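Local coordinates for pseudouridine synthase (PDB 2AUS), which probably isomerises uridine to pseudouridine in RNA, as the archaeal Cbf5 member of the TruB family, and carries a PUA domain of the kind that binds RNA, at residues Thr306-Met309 and Ile310-Lys314; Val20-Asp23 and Lys24-Thr27; Val128-Glu131 and Phe132-Glu135; Ala75-Gly78 and Gly79-Asp82; Gly280-Lys283 and Gly284-Val287. All coordinates share one frame; numbering follows the deposited sequence.

Contact 1: Thr306-Met309 and Ile310-Lys314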
loop_
_atom_site.group_PDB
_atom_site.type_symbol
_atom_site.label_atom_id
_atom_site.label_comp_id
_atom_site.label_asym_id
_atom_site.label_seq_id
_atom_site.Cartn_x
_atom_site.Cartn_y
_atom_site.Cartn_z
ATOM N N THR A 306 47.992 -2.890 -15.750
ATOM C CA THR A 306 48.058 -1.861 -16.777
ATOM C C THR A 306 49.422 -1.882 -17.446
ATOM O O THR A 306 49.524 -1.833 -18.674
ATOM C CB THR A 306 47.844 -0.449 -16.189
ATOM O OG1 THR A 306 46.474 -0.285 -15.813
ATOM C CG2 THR A 306 48.213 0.610 -17.209
ATOM N N GLN A 307 50.468 -1.947 -16.628
ATOM C CA GLN A 307 51.835 -1.950 -17.131
ATOM C C GLN A 307 52.093 -3.123 -18.067
ATOM O O GLN A 307 52.697 -2.960 -19.127
ATOM C CB GLN A 307 52.828 -1.985 -15.964
ATOM C CG GLN A 307 54.267 -1.726 -16.384
ATOM C CD GLN A 307 54.410 -0.453 -17.203
ATOM O OE1 GLN A 307 53.937 0.613 -16.804
ATOM N NE2 GLN A 307 55.067 -0.559 -18.356
ATOM N N GLU A 308 51.649 -4.308 -17.668
ATOM C CA GLU A 308 51.832 -5.488 -18.500
ATOM C C GLU A 308 51.079 -5.343 -19.822
ATOM O O GLU A 308 51.588 -5.716 -20.882
ATOM C CB GLU A 308 51.362 -6.736 -17.747
ATOM C CG GLU A 308 52.459 -7.381 -16.916
ATOM C CD GLU A 308 51.932 -8.126 -15.706
ATOM O OE1 GLU A 308 50.883 -8.795 -15.825
ATOM O OE2 GLU A 308 52.580 -8.049 -14.635
ATOM N N MET A 309 49.873 -4.788 -19.765
ATOM C CA MET A 309 49.080 -4.607 -20.975
ATOM C C MET A 309 49.756 -3.644 -21.942
ATOM O O MET A 309 49.630 -3.780 -23.163
ATOM C CB MET A 309 47.668 -4.123 -20.626
ATOM C CG MET A 309 46.805 -5.214 -20.015
ATOM S SD MET A 309 45.099 -4.725 -19.713
ATOM C CE MET A 309 44.985 -4.925 -17.928
ATOM N N ILE A 310 50.486 -2.676 -21.399
ATOM C CA ILE A 310 51.182 -1.715 -22.236
ATOM C C ILE A 310 52.487 -2.301 -22.769
ATOM O O ILE A 310 52.807 -2.148 -23.950
ATOM C CB ILE A 310 51.506 -0.432 -21.460
ATOM C CG1 ILE A 310 50.215 0.208 -20.952
ATOM C CG2 ILE A 310 52.253 0.542 -22.360
ATOM C CD1 ILE A 310 50.447 1.361 -20.013
ATOM N N GLU A 311 53.226 -2.985 -21.900
ATOM C CA GLU A 311 54.508 -3.577 -22.282
ATOM C C GLU A 311 54.382 -4.762 -23.234
ATOM O O GLU A 311 54.945 -4.748 -24.327
ATOM C CB GLU A 311 55.280 -4.024 -21.037
ATOM C CG GLU A 311 55.518 -2.932 -20.018
ATOM C CD GLU A 311 56.191 -3.446 -18.758
ATOM O OE1 GLU A 311 55.701 -4.442 -18.178
ATOM O OE2 GLU A 311 57.212 -2.850 -18.348
ATOM N N ARG A 312 53.653 -5.790 -22.807
ATOM C CA ARG A 312 53.467 -6.985 -23.619
ATOM C C ARG A 312 52.784 -6.670 -24.936
ATOM O O ARG A 312 52.273 -5.569 -25.135
ATOM C CB ARG A 312 52.669 -8.034 -22.838
ATOM C CG ARG A 312 53.404 -8.513 -21.596
ATOM C CD ARG A 312 52.567 -9.450 -20.745
ATOM N NE ARG A 312 53.267 -9.813 -19.514
ATOM C CZ ARG A 312 52.694 -10.410 -18.473
ATOM N NH1 ARG A 312 51.401 -10.718 -18.506
ATOM N NH2 ARG A 312 53.410 -10.688 -17.391
ATOM N N SER A 313 52.788 -7.638 -25.844
ATOM C CA SER A 313 52.178 -7.450 -27.152
ATOM C C SER A 313 51.246 -8.599 -27.486
ATOM O O SER A 313 50.643 -8.626 -28.559
ATOM C CB SER A 313 53.262 -7.346 -28.227
ATOM O OG SER A 313 54.051 -8.527 -28.265
ATOM N N LYS A 314 51.136 -9.551 -26.565
ATOM C CA LYS A 314 50.273 -10.703 -26.767
ATOM C C LYS A 314 49.743 -11.251 -25.452
ATOM O O LYS A 314 50.159 -10.824 -24.374
ATOM C CB LYS A 314 51.027 -11.796 -27.533
ATOM C CG LYS A 314 52.360 -12.189 -26.916
ATOM C CD LYS A 314 53.197 -13.022 -27.884
ATOM C CE LYS A 314 53.502 -12.240 -29.163
ATOM N NZ LYS A 314 54.272 -13.033 -30.173
#
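Glu-308 lies alongside Arg-312, one helical turn further on, and covers a face of its guanidinium group. CG of Glu-308 sits 3.4 Å above the plane, over its centre, and the carboxylate is stacked on the guanidinium with the two planes 20° apart. The salt bridge, 3.3 Å from Glu-308 OE1 to Arg-312 NH1, is therefore one of charge alone, since no N-H points at the oxygen. Gln-307 holds CG opposite its amide nitrogen (chi1 -169°) and then bends at chi2 (52°), which folds the amide back over Glu-311. There Gln-307 CG meets Glu-311 CD at 3.5 Å, and the amide and carboxylate planes stand almost perpendicular. On the buried flank, Ile-310 runs beside Thr-306, with CD1 of Ile-310 3.7 Å from CG2 of Thr-306, while Thr-306 OG1 bonds to Asn-278 O and is bonded by Ile-281 N. In the backbone, Glu-311 N donates to Gln-307 O at 2.8 Å, and Arg-312 N donates to Glu-308 O at 2.8 Å before the chain leaves helical geometry. Ile-310 and Met-309 pack on Leu-277. Such i to i+4 pairing is that of an amphipathic alpha-helical turn, here in the short helix 306-311 of the PUA domain.

Contact 2: Val20-Asp23 and Lys24-Thr27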
loop_
_atom_site.group_PDB
_atom_site.type_symbol
_atom_site.label_atom_id
_atom_site.label_comp_id
_atom_site.label_asym_id
_atom_site.label_seq_id
_atom_site.Cartn_x
_atom_site.Cartn_y
_atom_site.Cartn_z
ATOM N N VAL A 20 47.672 5.802 -23.407
ATOM C CA VAL A 20 47.446 5.418 -24.794
ATOM C C VAL A 20 48.513 4.475 -25.323
ATOM O O VAL A 20 49.706 4.772 -25.300
ATOM C CB VAL A 20 47.384 6.652 -25.711
ATOM C CG1 VAL A 20 47.159 6.219 -27.141
ATOM C CG2 VAL A 20 46.271 7.570 -25.264
ATOM N N LYS A 21 48.063 3.327 -25.806
ATOM C CA LYS A 21 48.953 2.318 -26.350
ATOM C C LYS A 21 49.033 2.519 -27.868
ATOM O O LYS A 21 50.115 2.482 -28.449
ATOM C CB LYS A 21 48.397 0.934 -25.999
ATOM C CG LYS A 21 49.302 -0.258 -26.277
ATOM C CD LYS A 21 48.607 -1.538 -25.814
ATOM C CE LYS A 21 49.319 -2.799 -26.282
ATOM N NZ LYS A 21 50.648 -2.975 -25.650
ATOM N N ASP A 22 47.883 2.762 -28.497
ATOM C CA ASP A 22 47.808 2.959 -29.945
ATOM C C ASP A 22 47.299 4.362 -30.270
ATOM O O ASP A 22 46.089 4.578 -30.347
ATOM C CB ASP A 22 46.858 1.926 -30.565
ATOM C CG ASP A 22 46.916 1.907 -32.092
ATOM O OD1 ASP A 22 47.060 2.984 -32.713
ATOM O OD2 ASP A 22 46.800 0.807 -32.677
ATOM N N ASP A 23 48.218 5.304 -30.489
ATOM C CA ASP A 23 47.856 6.696 -30.779
ATOM C C ASP A 23 47.124 6.906 -32.101
ATOM O O ASP A 23 46.461 7.926 -32.290
ATOM C CB ASP A 23 49.100 7.595 -30.800
ATOM C CG ASP A 23 50.003 7.384 -29.605
ATOM O OD1 ASP A 23 49.480 7.178 -28.489
ATOM O OD2 ASP A 23 51.242 7.440 -29.784
ATOM N N LYS A 24 47.249 5.952 -33.018
ATOM C CA LYS A 24 46.617 6.089 -34.325
ATOM C C LYS A 24 45.230 5.470 -34.463
ATOM O O LYS A 24 44.548 5.704 -35.461
ATOM C CB LYS A 24 47.536 5.499 -35.404
ATOM C CG LYS A 24 48.945 6.076 -35.419
ATOM C CD LYS A 24 48.952 7.533 -35.855
ATOM C CE LYS A 24 50.377 8.091 -35.861
ATOM N NZ LYS A 24 50.439 9.499 -36.359
ATOM N N ALA A 25 44.805 4.691 -33.472
ATOM C CA ALA A 25 43.499 4.039 -33.554
ATOM C C ALA A 25 42.359 5.013 -33.813
ATOM O O ALA A 25 42.283 6.078 -33.208
ATOM C CB ALA A 25 43.225 3.249 -32.289
ATOM N N GLU A 26 41.477 4.630 -34.728
ATOM C CA GLU A 26 40.323 5.434 -35.087
ATOM C C GLU A 26 39.135 4.482 -35.088
ATOM O O GLU A 26 39.315 3.264 -35.122
ATOM C CB GLU A 26 40.512 6.041 -36.480
ATOM C CG GLU A 26 41.742 6.936 -36.634
ATOM C CD GLU A 26 41.726 8.146 -35.712
ATOM O OE1 GLU A 26 40.617 8.613 -35.356
ATOM O OE2 GLU A 26 42.825 8.643 -35.361
ATOM N N THR A 27 37.923 5.022 -35.053
ATOM C CA THR A 27 36.744 4.172 -35.036
ATOM C C THR A 27 35.812 4.523 -36.189
ATOM O O THR A 27 35.793 5.664 -36.650
ATOM C CB THR A 27 35.995 4.291 -33.668
ATOM O OG1 THR A 27 34.952 3.307 -33.593
ATOM C CG2 THR A 27 35.387 5.680 -33.492
#
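The carboxylate of Asp-22 folds over the chain that follows it and meets the backbone of Lys-24 and the methyl of Ala-25. Its CG stands opposite the backbone N and next to the carbonyl carbon (chi1 -170°), an orientation that carries OD1 forward across the turn. Lys-24 N reaches OD1 of Asp-22 at 3.0 Å in a weak, bent hydrogen bond (N-H...O 128°), which makes an Asx turn. Around it runs a type I beta turn from Asp-22 to Ala-25, and its closing bond is also weak, 3.4 Å from Ala-25 N to Asp-22 O, though fairly straight. Ala-25 CB packs against the same residue, 3.7 Å from Asp-22 O and 3.9 Å from Asp-22 OD1. The two side chains at the corner of the turn, Asp-23 and Lys-24, both lead away from this grouping. Lys-24 bends at chi2, and its NZ stays 6.9 Å from Asp-23 OD2, so attraction between these opposite charges is probably weak. What bonding there is across the turn comes from Asp-22, through its carboxylate and its carbonyl, and both bonds are weak. The turn follows strand 18-20, which forms one edge of the sheet beside strand 274-278, and Lys-21 and Asp-22 extend that pairing by backbone bonds to Val-275. Lys-21 NZ bonds to Met-309 O and Arg-312 O at the end of helix 306-311, while Ala-25 rests on Val-275 and Leu-292, before the chain heads toward helix 40-45.

Contact 3: Val128-Glu131 and Phe132-Glu135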
loop_
_atom_site.group_PDB
_atom_site.type_symbol
_atom_site.label_atom_id
_atom_site.label_comp_id
_atom_site.label_asym_id
_atom_site.label_seq_id
_atom_site.Cartn_x
_atom_site.Cartn_y
_atom_site.Cartn_z
ATOM N N VAL A 128 31.535 10.253 19.771
ATOM C CA VAL A 128 31.450 8.821 19.514
ATOM C C VAL A 128 31.193 8.496 18.048
ATOM O O VAL A 128 31.736 7.528 17.513
ATOM C CB VAL A 128 30.342 8.173 20.356
ATOM C CG1 VAL A 128 30.168 6.717 19.962
ATOM C CG2 VAL A 128 30.696 8.283 21.827
ATOM N N MET A 129 30.359 9.297 17.396
ATOM C CA MET A 129 30.058 9.058 15.993
ATOM C C MET A 129 31.197 9.540 15.118
ATOM O O MET A 129 31.189 9.350 13.902
ATOM C CB MET A 129 28.753 9.747 15.603
ATOM C CG MET A 129 27.528 9.046 16.153
ATOM S SD MET A 129 26.005 9.832 15.647
ATOM C CE MET A 129 25.949 9.375 13.899
ATOM N N LYS A 130 32.183 10.166 15.746
ATOM C CA LYS A 130 33.343 10.656 15.021
ATOM C C LYS A 130 34.368 9.525 14.994
ATOM O O LYS A 130 35.155 9.405 14.060
ATOM C CB LYS A 130 33.928 11.885 15.723
ATOM C CG LYS A 130 35.012 12.602 14.933
ATOM C CD LYS A 130 34.459 13.169 13.632
ATOM C CE LYS A 130 35.533 13.893 12.827
ATOM N NZ LYS A 130 35.003 14.407 11.530
ATOM N N GLU A 131 34.330 8.682 16.020
ATOM C CA GLU A 131 35.256 7.563 16.131
ATOM C C GLU A 131 34.827 6.355 15.300
ATOM O O GLU A 131 35.607 5.419 15.120
ATOM C CB GLU A 131 35.397 7.137 17.595
ATOM C CG GLU A 131 34.209 6.339 18.120
ATOM C CD GLU A 131 34.336 5.968 19.585
ATOM O OE1 GLU A 131 34.448 6.887 20.427
ATOM O OE2 GLU A 131 34.324 4.756 19.891
ATOM N N PHE A 132 33.589 6.354 14.811
ATOM C CA PHE A 132 33.120 5.234 14.001
ATOM C C PHE A 132 33.516 5.367 12.543
ATOM O O PHE A 132 33.269 4.467 11.740
ATOM C CB PHE A 132 31.607 5.056 14.117
ATOM C CG PHE A 132 31.204 4.128 15.218
ATOM C CD1 PHE A 132 31.102 4.584 16.528
ATOM C CD2 PHE A 132 30.985 2.782 14.957
ATOM C CE1 PHE A 132 30.790 3.708 17.564
ATOM C CE2 PHE A 132 30.674 1.898 15.984
ATOM C CZ PHE A 132 30.576 2.362 17.293
ATOM N N GLU A 133 34.124 6.495 12.200
ATOM C CA GLU A 133 34.584 6.709 10.839
ATOM C C GLU A 133 35.840 5.862 10.672
ATOM O O GLU A 133 36.758 5.933 11.487
ATOM C CB GLU A 133 34.900 8.186 10.609
ATOM C CG GLU A 133 33.669 9.072 10.577
ATOM C CD GLU A 133 34.009 10.544 10.627
ATOM O OE1 GLU A 133 34.548 10.987 11.663
ATOM O OE2 GLU A 133 33.746 11.255 9.633
ATOM N N GLY A 134 35.861 5.051 9.624
ATOM C CA GLY A 134 36.996 4.182 9.383
ATOM C C GLY A 134 36.542 2.739 9.445
ATOM O O GLY A 134 35.363 2.449 9.239
ATOM N N GLU A 135 37.466 1.831 9.739
ATOM C CA GLU A 135 37.136 0.416 9.820
ATOM C C GLU A 135 36.154 0.097 10.939
ATOM O O GLU A 135 36.262 0.617 12.049
ATOM C CB GLU A 135 38.401 -0.419 10.039
ATOM C CG GLU A 135 39.412 -0.375 8.904
ATOM C CD GLU A 135 38.839 -0.864 7.586
ATOM O OE1 GLU A 135 38.135 -1.900 7.591
ATOM O OE2 GLU A 135 39.107 -0.223 6.545
#
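In the connection that takes the chain from helix 122-131 into strand 134-137, Phe-132 turns back against Val-128 and Glu-133 reaches back to Lys-130. Val-128 and Phe-132 lie side by side and point the same way, with Val-128 CG1 3.9 Å from Phe-132 CE1. The carbonyl O of Val-128 comes to the edge of the ring, near its plane, but its modelled position is less certain, and the weak bond it would receive from Phe-132 N is correspondingly doubtful. Glu-131 runs beside the ring, its carboxylate plane 16° from that of the phenyl group, though the place of its CG is also doubtful. Beyond CB, the Lys-130 chain bends at chi2 (63°) and then extends, so that its aliphatic part crosses the Glu-133 side chain at a slant. The salt bridge itself is long, 3.5 Å from Lys-130 NZ to Glu-133 OE1. That same OE1 stands 2.9 Å from Lys-130 O, an acceptor facing an acceptor, a repulsion that the nearby ammonium group may partly offset. Glu-133 OE2 is held by Ile-158 N, which ties the connection to the neighbouring strand. Gly-134 follows with a positive phi of 118°, at which a side chain would be jammed against the preceding carbonyl. Met-129 faces Ile-158, Ile-160, Val-168 and Phe-170, and Phe-132 also touches His-186 and Ala-190 of helix 180-191. The whole is a helix-to-strand junction leading into the edge strand of the six-stranded antiparallel sheet in the TruB-type catalytic domain.

Contact 4: Ala75-Gly78 and Gly79-Asp82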
loop_
_atom_site.group_PDB
_atom_site.type_symbol
_atom_site.label_atom_id
_atom_site.label_comp_id
_atom_site.label_asym_id
_atom_site.label_seq_id
_atom_site.Cartn_x
_atom_site.Cartn_y
_atom_site.Cartn_z
ATOM N N ALA A 75 14.836 -6.807 -16.424
ATOM C CA ALA A 75 15.313 -5.655 -15.672
ATOM C C ALA A 75 15.888 -6.216 -14.385
ATOM O O ALA A 75 15.511 -7.304 -13.971
ATOM C CB ALA A 75 14.171 -4.702 -15.363
ATOM N N GLY A 76 16.799 -5.475 -13.761
ATOM C CA GLY A 76 17.403 -5.928 -12.522
ATOM C C GLY A 76 17.961 -4.759 -11.733
ATOM O O GLY A 76 18.412 -3.765 -12.305
ATOM N N HIS A 77 17.938 -4.863 -10.413
ATOM C CA HIS A 77 18.446 -3.782 -9.589
ATOM C C HIS A 77 19.846 -4.050 -9.064
ATOM O O HIS A 77 20.296 -5.192 -8.987
ATOM C CB HIS A 77 17.509 -3.521 -8.406
ATOM C CG HIS A 77 17.463 -4.639 -7.411
ATOM N ND1 HIS A 77 16.694 -5.768 -7.591
ATOM C CD2 HIS A 77 18.102 -4.805 -6.228
ATOM C CE1 HIS A 77 16.856 -6.580 -6.562
ATOM N NE2 HIS A 77 17.706 -6.019 -5.720
ATOM N N GLY A 78 20.530 -2.971 -8.707
ATOM C CA GLY A 78 21.864 -3.080 -8.161
ATOM C C GLY A 78 21.795 -2.624 -6.717
ATOM O O GLY A 78 21.260 -1.555 -6.434
ATOM N N GLY A 79 22.306 -3.440 -5.800
ATOM C CA GLY A 79 22.293 -3.076 -4.393
ATOM C C GLY A 79 20.899 -3.074 -3.800
ATOM O O GLY A 79 20.228 -2.038 -3.779
ATOM N N THR A 80 20.465 -4.229 -3.303
ATOM C CA THR A 80 19.139 -4.345 -2.713
ATOM C C THR A 80 18.911 -3.370 -1.565
ATOM O O THR A 80 19.736 -3.244 -0.662
ATOM C CB THR A 80 18.871 -5.771 -2.164
ATOM O OG1 THR A 80 18.976 -6.729 -3.224
ATOM C CG2 THR A 80 17.462 -5.855 -1.563
ATOM N N LEU A 81 17.790 -2.665 -1.624
ATOM C CA LEU A 81 17.415 -1.747 -0.565
ATOM C C LEU A 81 16.286 -2.482 0.120
ATOM O O LEU A 81 15.436 -3.070 -0.553
ATOM C CB LEU A 81 16.890 -0.422 -1.124
ATOM C CG LEU A 81 17.916 0.590 -1.610
ATOM C CD1 LEU A 81 17.198 1.850 -2.073
ATOM C CD2 LEU A 81 18.884 0.909 -0.479
ATOM N N ASP A 82 16.275 -2.466 1.448
ATOM C CA ASP A 82 15.225 -3.152 2.186
ATOM C C ASP A 82 13.866 -2.492 1.981
ATOM O O ASP A 82 13.780 -1.328 1.589
ATOM C CB ASP A 82 15.586 -3.229 3.671
ATOM C CG ASP A 82 16.768 -4.142 3.924
ATOM O OD1 ASP A 82 16.824 -5.221 3.290
ATOM O OD2 ASP A 82 17.638 -3.788 4.751
#
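At the end of strand 75-77 the backbone turns through Gly-78 and Gly-79, the latter at positive phi (69°), so that His-77 and Thr-80 face each other across the bend. His-77 NE2 and Thr-80 OG1 are 2.9 Å apart in a nearly straight hydrogen bond (162°). The hydroxyl approaches the edge of the imidazole, near its plane. On the histidine side, CG is squeezed between the backbone N and the carbonyl carbon (chi1 67°), a torsion that turns the ring toward Thr-80. The ring also closes on the threonine backbone, with His-77 CD2 3.7 Å from Thr-80 CA. Ser-59 and Val-63 of helix 59-69 touch the ring as well, and Gly-79 O receives a weak bond from Arg-202. The Gly-Thr-Leu-Asp run from Gly-79 to Asp-82 is the sequence motif known in TruB-type synthases, which in relatives borders the active-site cleft, as is probable here, and a phosphate ion, probably from the crystallisation liquor, is bound close to Gly-79. A single well-aligned bond between two small polar groups would tend to restrain the rotation of the imidazole and the hydroxyl, and either group can supply its proton.

Contact 5: Gly280-Lys283 and Gly284-Val287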
loop_
_atom_site.group_PDB
_atom_site.type_symbol
_atom_site.label_atom_id
_atom_site.label_comp_id
_atom_site.label_asym_id
_atom_site.label_seq_id
_atom_site.Cartn_x
_atom_site.Cartn_y
_atom_site.Cartn_z
ATOM N N GLY A 280 46.814 1.912 -13.059
ATOM C CA GLY A 280 46.434 1.249 -11.824
ATOM C C GLY A 280 45.578 0.005 -11.898
ATOM O O GLY A 280 45.035 -0.415 -10.878
ATOM N N ILE A 281 45.426 -0.583 -13.079
ATOM C CA ILE A 281 44.632 -1.802 -13.173
ATOM C C ILE A 281 45.548 -2.945 -12.770
ATOM O O ILE A 281 46.715 -2.973 -13.154
ATOM C CB ILE A 281 44.138 -2.085 -14.607
ATOM C CG1 ILE A 281 43.084 -1.059 -15.020
ATOM C CG2 ILE A 281 43.566 -3.497 -14.690
ATOM C CD1 ILE A 281 42.627 -1.238 -16.459
ATOM N N LYS A 282 45.030 -3.883 -11.992
ATOM C CA LYS A 282 45.838 -5.017 -11.587
ATOM C C LYS A 282 45.058 -6.312 -11.707
ATOM O O LYS A 282 43.836 -6.329 -11.562
ATOM C CB LYS A 282 46.368 -4.824 -10.158
ATOM C CG LYS A 282 45.340 -4.365 -9.139
ATOM C CD LYS A 282 46.005 -4.024 -7.807
ATOM C CE LYS A 282 47.076 -2.945 -7.984
ATOM N NZ LYS A 282 47.821 -2.653 -6.721
ATOM N N LYS A 283 45.781 -7.389 -11.997
ATOM C CA LYS A 283 45.184 -8.705 -12.150
ATOM C C LYS A 283 44.098 -8.930 -11.106
ATOM O O LYS A 283 44.296 -8.644 -9.926
ATOM C CB LYS A 283 46.261 -9.783 -12.022
ATOM C CG LYS A 283 45.757 -11.192 -12.288
ATOM C CD LYS A 283 46.830 -12.231 -12.005
ATOM C CE LYS A 283 46.294 -13.643 -12.207
ATOM N NZ LYS A 283 45.914 -13.897 -13.620
ATOM N N GLY A 284 42.945 -9.428 -11.548
ATOM C CA GLY A 284 41.851 -9.680 -10.632
ATOM C C GLY A 284 40.799 -8.584 -10.580
ATOM O O GLY A 284 39.657 -8.838 -10.192
ATOM N N ASP A 285 41.172 -7.367 -10.967
ATOM C CA ASP A 285 40.232 -6.251 -10.941
ATOM C C ASP A 285 39.104 -6.371 -11.957
ATOM O O ASP A 285 39.288 -6.882 -13.061
ATOM C CB ASP A 285 40.949 -4.921 -11.199
ATOM C CG ASP A 285 41.888 -4.521 -10.074
ATOM O OD1 ASP A 285 41.678 -4.972 -8.924
ATOM O OD2 ASP A 285 42.826 -3.738 -10.344
ATOM N N LEU A 286 37.931 -5.888 -11.563
ATOM C CA LEU A 286 36.765 -5.871 -12.434
ATOM C C LEU A 286 36.993 -4.667 -13.345
ATOM O O LEU A 286 37.212 -3.552 -12.867
ATOM C CB LEU A 286 35.501 -5.662 -11.608
ATOM C CG LEU A 286 34.181 -5.407 -12.340
ATOM C CD1 LEU A 286 33.839 -6.574 -13.255
ATOM C CD2 LEU A 286 33.082 -5.191 -11.301
ATOM N N VAL A 287 36.975 -4.894 -14.652
ATOM C CA VAL A 287 37.193 -3.800 -15.583
ATOM C C VAL A 287 36.088 -3.733 -16.612
ATOM O O VAL A 287 35.387 -4.712 -16.853
ATOM C CB VAL A 287 38.541 -3.932 -16.331
ATOM C CG1 VAL A 287 39.689 -3.947 -15.330
ATOM C CG2 VAL A 287 38.554 -5.202 -17.193
HETATM O O HOH W 1 41.899 -1.044 -10.612
#
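Lys-282 and Asp-285 are joined by two hydrogen bonds, of which the backbone one closes a type II beta turn. In it, Asp-285 N donates to Lys-282 O at 2.9 Å, the donor lying in the carbonyl plane and the N-H...O angle being 160°. The second bond runs the other way, from Lys-282 N to the side-chain oxygen Asp-285 OD2 at 2.8 Å, although that oxygen is crowded in the model and its position is less certain. Asp-285 has CG anti to its carbonyl carbon (chi1 -68°), and this sends the carboxylate back across the turn to the Lys-282 amide. The lysine's own charge probably takes little part, since Lys-282 NZ lies 6.3 Å from Asp-285 OD2. Water supplies a further link: one molecule lies 2.9 Å from Asp-285 OD2, sharing the doubt about that atom, and 3.2 Å from Gly-280 O, though it has more acceptors within range than protons to give. The apolar share comes from Ile-281 and Val-287, whose side chains cross at about a right angle, Ile-281 CG2 touching Val-287 CG1 at 4.0 Å; both also pack on Ile-253 and Ala-302. Gly-284 takes the positive phi (98°) of the turn, where a CB would press on the carbonyl O of Lys-283. Outside the turn, Ile-281 N bonds to Thr-306 OG1, and Gly-284 and Asp-285 pair with Ala-302. A glycine at the third position is characteristic of type II turns, and this one leads the chain into strand 286-291 of the PUA domain sheet.

Contacts 1, 2 and 5 lie on the same side of the chain's centre. Lys-21 of contact 2 bonds to carbonyls of contact 1, and in contact 5 Ile-281 O receives Thr-306 N of contact 1; strands 18-20 and 286-291 share one sheet. Contacts 3 and 4 lie in the TruB range, their centres about 28 Å apart and without touching. Contact 2 is a surface turn with weak bonds to the carboxylate and carbonyl of one aspartate; contact 3, also on the surface, adds a long ion pair and a phenyl ring. Contacts 1, 4 and 5 are partly buried. Contact 1 stacks charged groups along a helix, contact 5 relies on turn bonds, and contact 4, nearest the chain's centre, on one imidazole-hydroxyl bond.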